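Local structure of succinylglutamate desuccinylase/aspartoacylase (Shewanella frigidimarina, 3LWU) at residues 219-227 / 235-243. The protein binds a zinc ion and is probably a hydrolase of the succinylglutamate desuccinylase/aspartoacylase family, acting on ester bonds. Sequence-based numbering, arbitrary orientation.
Sequences TLIIPNSFG and FCPWWQLTE
Asn-224 and Trp-239 each carry CG anti to the backbone N (chi1 -175° and -154°), and with these torsions the amide and the indole, approaching antiparallel, lie one over the other. Their planes are 12° apart, a stack. The pair is a worked example of how a loop leaving a strand can be seated on a helix by an amide laid over an aromatic face. CB of Asn-224 makes the CH-pi contact, over the face of the six-membered ring of Trp-239 and 3.5 Å from its centroid. Above CG of the indole, ND2 of Asn-224 gives a weak, bent hydrogen bond to OE2 of Glu-243, an oxygen whose place is less sure. OD1 of Asn-224 lies 3.6 Å from SG of Cys-236, a sulfur that also packs against CB of Phe-226 at 4.3 Å. An alanine in place of Trp-239 would strip the indole from beneath the amide, and Asn-224 would probably be freer to turn. Nearer the strand, CD1 of Ile-222 meets CZ of Phe-235 at 3.6 Å, at the ring edge, where the carbonyl oxygen of Pro-223 also lies. Tyr-206 stacks edge-to-face with Trp-239 and touches Phe-235. The contact thus joins the end of strand 218-222, which runs parallel to strands 196-204 and 303-306, to helix 230-247, whose Pro-237, Trp-238 and Leu-241 pack on helix 143-160.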
loop_
_atom_site.group_PDB
_atom_site.type_symbol
_atom_site.label_atom_id
_atom_site.label_comp_id
_atom_site.label_asym_id
_atom_site.label_seq_id
_atom_site.Cartn_x
_atom_site.Cartn_y
_atom_site.Cartn_z
ATOM N N THR A 219 -16.504 18.950 -22.570
ATOM C CA THR A 219 -15.140 19.300 -22.937
ATOM C C THR A 219 -14.574 20.439 -22.064
ATOM O O THR A 219 -15.208 21.477 -21.879
ATOM C CB THR A 219 -15.098 19.808 -24.395
ATOM O OG1 THR A 219 -15.571 18.778 -25.259
ATOM C CG2 THR A 219 -13.683 20.217 -24.802
ATOM N N LEU A 220 -13.362 20.230 -21.565
ATOM C CA LEU A 220 -12.588 21.249 -20.881
ATOM C C LEU A 220 -11.623 21.896 -21.882
ATOM O O LEU A 220 -10.828 21.209 -22.521
ATOM C CB LEU A 220 -11.792 20.621 -19.738
ATOM C CG LEU A 220 -12.717 20.096 -18.648
ATOM C CD1 LEU A 220 -12.107 18.935 -17.886
ATOM C CD2 LEU A 220 -13.119 21.216 -17.737
ATOM N N ILE A 221 -11.694 23.209 -22.006
ATOM C CA ILE A 221 -10.888 23.940 -22.958
ATOM C C ILE A 221 -9.663 24.384 -22.229
ATOM O O ILE A 221 -9.761 25.189 -21.327
ATOM C CB ILE A 221 -11.641 25.177 -23.518
ATOM C CG1 ILE A 221 -13.008 24.745 -24.068
ATOM C CG2 ILE A 221 -10.823 25.824 -24.592
ATOM C CD1 ILE A 221 -13.916 25.890 -24.523
ATOM N N ILE A 222 -8.507 23.856 -22.606
ATOM C CA ILE A 222 -7.274 24.128 -21.886
ATOM C C ILE A 222 -6.379 25.154 -22.633
ATOM O O ILE A 222 -6.405 25.241 -23.855
ATOM C CB ILE A 222 -6.528 22.822 -21.540
ATOM C CG1 ILE A 222 -5.921 22.153 -22.770
ATOM C CG2 ILE A 222 -7.494 21.825 -20.855
ATOM C CD1 ILE A 222 -5.204 20.830 -22.458
ATOM N N PRO A 223 -5.618 25.965 -21.883
ATOM C CA PRO A 223 -4.708 26.925 -22.504
ATOM C C PRO A 223 -3.372 26.291 -22.922
ATOM O O PRO A 223 -3.178 25.066 -22.813
ATOM C CB PRO A 223 -4.475 27.939 -21.374
ATOM C CG PRO A 223 -4.477 27.082 -20.135
ATOM C CD PRO A 223 -5.515 26.000 -20.404
ATOM N N ASN A 224 -2.474 27.149 -23.399
ATOM C CA ASN A 224 -1.125 26.798 -23.821
ATOM C C ASN A 224 -0.196 26.781 -22.619
ATOM O O ASN A 224 0.403 27.790 -22.281
ATOM C CB ASN A 224 -0.616 27.851 -24.800
ATOM C CG ASN A 224 0.736 27.488 -25.377
ATOM O OD1 ASN A 224 1.261 26.378 -25.111
ATOM N ND2 ASN A 224 1.303 28.392 -26.194
ATOM N N SER A 225 -0.083 25.638 -21.973
ATOM C CA SER A 225 0.553 25.598 -20.684
ATOM C C SER A 225 1.057 24.188 -20.447
ATOM O O SER A 225 0.293 23.241 -20.628
ATOM C CB SER A 225 -0.479 25.987 -19.611
ATOM O OG SER A 225 0.157 26.399 -18.431
ATOM N N PHE A 226 2.326 24.059 -20.042
ATOM C CA PHE A 226 2.931 22.754 -19.775
ATOM C C PHE A 226 2.867 22.385 -18.274
ATOM O O PHE A 226 3.488 23.067 -17.434
ATOM C CB PHE A 226 4.390 22.697 -20.262
ATOM C CG PHE A 226 4.998 21.332 -20.118
ATOM C CD1 PHE A 226 4.826 20.369 -21.106
ATOM C CD2 PHE A 226 5.678 20.971 -18.945
ATOM C CE1 PHE A 226 5.356 19.084 -20.944
ATOM C CE2 PHE A 226 6.203 19.691 -18.788
ATOM C CZ PHE A 226 6.041 18.755 -19.793
ATOM N N GLY A 227 2.147 21.305 -17.952
ATOM C CA GLY A 227 2.017 20.839 -16.552
ATOM C C GLY A 227 2.432 19.385 -16.399
ATOM O O GLY A 227 2.046 18.719 -15.451
ATOM N N PHE A 235 1.496 19.000 -27.732
ATOM C CA PHE A 235 1.029 20.215 -28.437
ATOM C C PHE A 235 1.763 21.502 -28.117
ATOM O O PHE A 235 1.836 22.374 -28.967
ATOM C CB PHE A 235 -0.504 20.442 -28.321
ATOM C CG PHE A 235 -1.052 20.779 -26.896
ATOM C CD1 PHE A 235 -0.919 22.072 -26.340
ATOM C CD2 PHE A 235 -1.839 19.847 -26.195
ATOM C CE1 PHE A 235 -1.485 22.394 -25.081
ATOM C CE2 PHE A 235 -2.418 20.150 -24.912
ATOM C CZ PHE A 235 -2.234 21.425 -24.362
ATOM N N CYS A 236 2.293 21.642 -26.900
ATOM C CA CYS A 236 2.895 22.920 -26.506
ATOM C C CYS A 236 3.991 23.389 -27.440
ATOM O O CYS A 236 3.966 24.537 -27.871
ATOM C CB CYS A 236 3.417 22.893 -25.074
ATOM S SG CYS A 236 2.083 23.107 -23.834
ATOM N N PRO A 237 4.960 22.517 -27.761
ATOM C CA PRO A 237 6.029 23.007 -28.641
ATOM C C PRO A 237 5.497 23.477 -29.963
ATOM O O PRO A 237 6.006 24.488 -30.508
ATOM C CB PRO A 237 6.917 21.775 -28.842
ATOM C CG PRO A 237 6.559 20.851 -27.722
ATOM C CD PRO A 237 5.109 21.087 -27.483
ATOM N N TRP A 238 4.484 22.774 -30.497
ATOM C CA TRP A 238 3.902 23.195 -31.766
ATOM C C TRP A 238 3.109 24.489 -31.632
ATOM O O TRP A 238 3.171 25.324 -32.521
ATOM C CB TRP A 238 3.056 22.102 -32.410
ATOM C CG TRP A 238 3.849 20.896 -32.815
ATOM C CD1 TRP A 238 3.998 19.761 -32.101
ATOM C CD2 TRP A 238 4.583 20.716 -34.013
ATOM N NE1 TRP A 238 4.792 18.879 -32.768
ATOM C CE2 TRP A 238 5.169 19.448 -33.953
ATOM C CE3 TRP A 238 4.805 21.506 -35.139
ATOM C CZ2 TRP A 238 5.956 18.938 -34.976
ATOM C CZ3 TRP A 238 5.598 20.999 -36.151
ATOM C CH2 TRP A 238 6.151 19.722 -36.061
ATOM N N TRP A 239 2.386 24.653 -30.519
ATOM C CA TRP A 239 1.623 25.888 -30.234
ATOM C C TRP A 239 2.589 27.056 -30.157
ATOM O O TRP A 239 2.372 28.102 -30.785
ATOM C CB TRP A 239 0.833 25.757 -28.911
ATOM C CG TRP A 239 -0.405 26.650 -28.838
ATOM C CD1 TRP A 239 -0.670 27.765 -29.611
ATOM C CD2 TRP A 239 -1.543 26.501 -27.951
ATOM N NE1 TRP A 239 -1.881 28.310 -29.253
ATOM C CE2 TRP A 239 -2.440 27.565 -28.241
ATOM C CE3 TRP A 239 -1.877 25.590 -26.924
ATOM C CZ2 TRP A 239 -3.677 27.721 -27.565
ATOM C CZ3 TRP A 239 -3.104 25.763 -26.240
ATOM C CH2 TRP A 239 -3.982 26.820 -26.576
ATOM N N GLN A 240 3.686 26.854 -29.424
ATOM C CA GLN A 240 4.738 27.870 -29.287
ATOM C C GLN A 240 5.293 28.269 -30.642
ATOM O O GLN A 240 5.408 29.464 -30.921
ATOM C CB GLN A 240 5.906 27.383 -28.423
ATOM C CG GLN A 240 5.652 27.309 -26.938
ATOM C CD GLN A 240 6.600 26.285 -26.262
ATOM O OE1 GLN A 240 7.741 26.068 -26.735
ATOM N NE2 GLN A 240 6.117 25.624 -25.185
ATOM N N LEU A 241 5.634 27.278 -31.471
ATOM C CA LEU A 241 6.220 27.545 -32.793
ATOM C C LEU A 241 5.260 28.382 -33.621
ATOM O O LEU A 241 5.652 29.374 -34.215
ATOM C CB LEU A 241 6.555 26.258 -33.533
ATOM C CG LEU A 241 7.031 26.358 -34.981
ATOM C CD1 LEU A 241 8.291 27.188 -35.123
ATOM C CD2 LEU A 241 7.279 24.968 -35.529
ATOM N N THR A 242 3.997 27.991 -33.638
ATOM C CA THR A 242 2.986 28.686 -34.426
ATOM C C THR A 242 2.764 30.154 -33.984
ATOM O O THR A 242 2.750 31.052 -34.834
ATOM C CB THR A 242 1.628 27.941 -34.387
ATOM O OG1 THR A 242 1.817 26.560 -34.720
ATOM C CG2 THR A 242 0.639 28.585 -35.363
ATOM N N GLU A 243 2.550 30.386 -32.683
ATOM C CA GLU A 243 2.389 31.753 -32.168
ATOM C C GLU A 243 3.630 32.563 -32.511
ATOM O O GLU A 243 3.520 33.723 -32.976
ATOM C CB GLU A 243 2.140 31.788 -30.652
ATOM C CG GLU A 243 0.744 31.296 -30.239
ATOM C CD GLU A 243 0.648 30.929 -28.761
ATOM O OE1 GLU A 243 1.457 31.443 -27.959
ATOM O OE2 GLU A 243 -0.229 30.106 -28.390
#